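PDB 4YHE: GH5 from Bacteroidetes bacterium AC2a, which is a family 5 glycoside hydrolase with a beta/alpha barrel that probably hydrolyses beta-glucosidic bonds in cellulose. Local coordinates for residues E130-I135 with Y183-E188. Residues are numbered along the deposited sequence; the frame is centred on the assembly and turned at random.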
loop_
_atom_site.group_PDB
_atom_site.type_symbol
_atom_site.label_atom_id
_atom_site.label_comp_id
_atom_site.label_asym_id
_atom_site.label_seq_id
_atom_site.Cartn_x
_atom_site.Cartn_y
_atom_site.Cartn_z
ATOM N N GLU A 130 -11.456 -23.296 14.381
ATOM C CA GLU A 130 -12.842 -22.986 14.066
ATOM C C GLU A 130 -13.031 -21.476 13.849
ATOM O O GLU A 130 -13.811 -21.071 13.018
ATOM C CB GLU A 130 -13.782 -23.531 15.137
ATOM C CG GLU A 130 -13.656 -25.051 15.271
ATOM C CD GLU A 130 -14.778 -25.690 16.071
ATOM O OE1 GLU A 130 -15.166 -26.830 15.728
ATOM O OE2 GLU A 130 -15.259 -25.065 17.045
ATOM N N ARG A 131 -12.297 -20.636 14.565
ATOM C CA ARG A 131 -12.356 -19.193 14.266
ATOM C C ARG A 131 -11.723 -18.881 12.887
ATOM O O ARG A 131 -12.243 -18.082 12.099
ATOM C CB ARG A 131 -11.702 -18.380 15.384
ATOM C CG ARG A 131 -11.802 -16.866 15.223
ATOM C CD ARG A 131 -13.245 -16.330 15.305
ATOM N NE ARG A 131 -13.318 -14.976 14.758
ATOM C CZ ARG A 131 -13.069 -13.845 15.415
ATOM N NH1 ARG A 131 -12.749 -13.841 16.706
ATOM N NH2 ARG A 131 -13.146 -12.685 14.750
ATOM N N ASN A 132 -10.621 -19.546 12.595
ATOM C CA ASN A 132 -9.933 -19.377 11.315
ATOM C C ASN A 132 -10.843 -19.747 10.136
ATOM O O ASN A 132 -10.912 -19.026 9.127
ATOM C CB ASN A 132 -8.641 -20.221 11.315
ATOM C CG ASN A 132 -7.715 -19.886 10.157
ATOM O OD1 ASN A 132 -7.777 -18.802 9.590
ATOM N ND2 ASN A 132 -6.847 -20.825 9.808
ATOM N N GLN A 133 -11.544 -20.866 10.272
ATOM C CA GLN A 133 -12.556 -21.286 9.302
ATOM C C GLN A 133 -13.640 -20.226 9.064
ATOM O O GLN A 133 -14.036 -20.013 7.925
ATOM C CB GLN A 133 -13.229 -22.611 9.745
ATOM C CG GLN A 133 -12.484 -23.874 9.305
ATOM C CD GLN A 133 -12.784 -25.130 10.146
ATOM O OE1 GLN A 133 -13.742 -25.184 10.937
ATOM N NE2 GLN A 133 -11.949 -26.151 9.971
ATOM N N LEU A 134 -14.136 -19.605 10.130
ATOM C CA LEU A 134 -15.160 -18.551 10.018
ATOM C C LEU A 134 -14.639 -17.321 9.281
ATOM O O LEU A 134 -15.343 -16.736 8.451
ATOM C CB LEU A 134 -15.620 -18.080 11.403
ATOM C CG LEU A 134 -16.556 -18.945 12.250
ATOM C CD1 LEU A 134 -16.830 -18.229 13.570
ATOM C CD2 LEU A 134 -17.855 -19.222 11.516
ATOM N N ILE A 135 -13.417 -16.919 9.627
ATOM C CA ILE A 135 -12.811 -15.726 9.043
ATOM C C ILE A 135 -12.628 -16.009 7.550
ATOM O O ILE A 135 -12.902 -15.155 6.698
ATOM C CB ILE A 135 -11.489 -15.373 9.764
ATOM C CG1 ILE A 135 -11.811 -14.773 11.129
ATOM C CG2 ILE A 135 -10.627 -14.423 8.931
ATOM C CD1 ILE A 135 -10.653 -14.745 12.094
ATOM N N TYR A 183 2.492 -16.754 10.439
ATOM C CA TYR A 183 2.818 -16.668 9.007
ATOM C C TYR A 183 2.025 -17.690 8.207
ATOM O O TYR A 183 1.587 -17.417 7.099
ATOM C CB TYR A 183 4.294 -16.898 8.746
ATOM C CG TYR A 183 5.211 -15.984 9.478
ATOM C CD1 TYR A 183 4.928 -14.641 9.614
ATOM C CD2 TYR A 183 6.366 -16.471 10.067
ATOM C CE1 TYR A 183 5.806 -13.804 10.280
ATOM C CE2 TYR A 183 7.218 -15.660 10.753
ATOM C CZ TYR A 183 6.939 -14.336 10.867
ATOM O OH TYR A 183 7.781 -13.534 11.569
ATOM N N ARG A 184 1.829 -18.872 8.767
ATOM C CA ARG A 184 1.056 -19.892 8.097
ATOM C C ARG A 184 -0.408 -19.469 7.866
ATOM O O ARG A 184 -0.941 -19.638 6.787
ATOM C CB ARG A 184 1.088 -21.207 8.903
ATOM C CG ARG A 184 0.273 -22.328 8.260
ATOM C CD ARG A 184 0.603 -23.707 8.838
ATOM N NE ARG A 184 1.957 -24.191 8.479
ATOM C CZ ARG A 184 2.305 -24.704 7.296
ATOM N NH1 ARG A 184 1.417 -24.799 6.307
ATOM N NH2 ARG A 184 3.553 -25.129 7.081
ATOM N N VAL A 185 -1.072 -18.993 8.904
ATOM C CA VAL A 185 -2.468 -18.583 8.763
ATOM C C VAL A 185 -2.574 -17.428 7.764
ATOM O O VAL A 185 -3.479 -17.417 6.952
ATOM C CB VAL A 185 -3.082 -18.153 10.092
ATOM C CG1 VAL A 185 -4.468 -17.573 9.895
ATOM C CG2 VAL A 185 -3.150 -19.340 11.038
ATOM N N LEU A 186 -1.652 -16.463 7.815
ATOM C CA LEU A 186 -1.693 -15.380 6.815
ATOM C C LEU A 186 -1.610 -15.968 5.402
ATOM O O LEU A 186 -2.367 -15.561 4.517
ATOM C CB LEU A 186 -0.600 -14.346 7.078
ATOM C CG LEU A 186 -0.490 -13.247 6.014
ATOM C CD1 LEU A 186 -1.809 -12.530 5.787
ATOM C CD2 LEU A 186 0.593 -12.250 6.404
ATOM N N ASN A 187 -0.688 -16.915 5.184
ATOM C CA ASN A 187 -0.581 -17.593 3.908
ATOM C C ASN A 187 -1.859 -18.283 3.490
ATOM O O ASN A 187 -2.262 -18.155 2.359
ATOM C CB ASN A 187 0.609 -18.544 3.874
ATOM C CG ASN A 187 1.933 -17.812 3.733
ATOM O OD1 ASN A 187 2.045 -16.778 3.062
ATOM N ND2 ASN A 187 2.936 -18.336 4.366
ATOM N N GLU A 188 -2.529 -18.961 4.419
ATOM C CA GLU A 188 -3.831 -19.541 4.150
ATOM C C GLU A 188 -4.897 -18.489 3.753
ATOM O O GLU A 188 -5.728 -18.734 2.858
ATOM C CB GLU A 188 -4.342 -20.292 5.378
ATOM C CG GLU A 188 -3.480 -21.475 5.774
ATOM C CD GLU A 188 -3.898 -22.075 7.112
ATOM O OE1 GLU A 188 -4.967 -21.730 7.625
ATOM O OE2 GLU A 188 -3.138 -22.880 7.658
#
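N132 lays its side-chain amide against the CG1 methyl of V185, with OD1 of N132 3.5 Å from that carbon. They reach toward each other from the two helices. CG of N132 is anti to the backbone N (chi1 -168°), and this carries the amide across to the facing helix. ND2 of N132 donates a hydrogen bond to OE1 of E188 at 3.0 Å. The bond is bent, with an N-H...O angle of 141°. OE1 lies close to the amide plane of N132, and the amide and carboxylate planes are 26° apart. Beyond CG the chain of E188 is extended, which brings OE1 to the amide. OE1 also forms a salt bridge with K136, which probably favours the charged carboxylate. OD1 of N132 accepts a hydrogen bond from NE1 of W189. The buried amide is therefore gripped at both ends, which fixes its rotation. The nearest CA atoms of the two segments, those of N132 and V185, are 7.9 Å apart, and side chains bridge the gap. Helix 122-127 adds A125 against N132, and L122 and V126 against V185. The contact joins helices 129-149 and 181-199, which follow strands 97-101 and 157-160 of the eight-stranded parallel barrel.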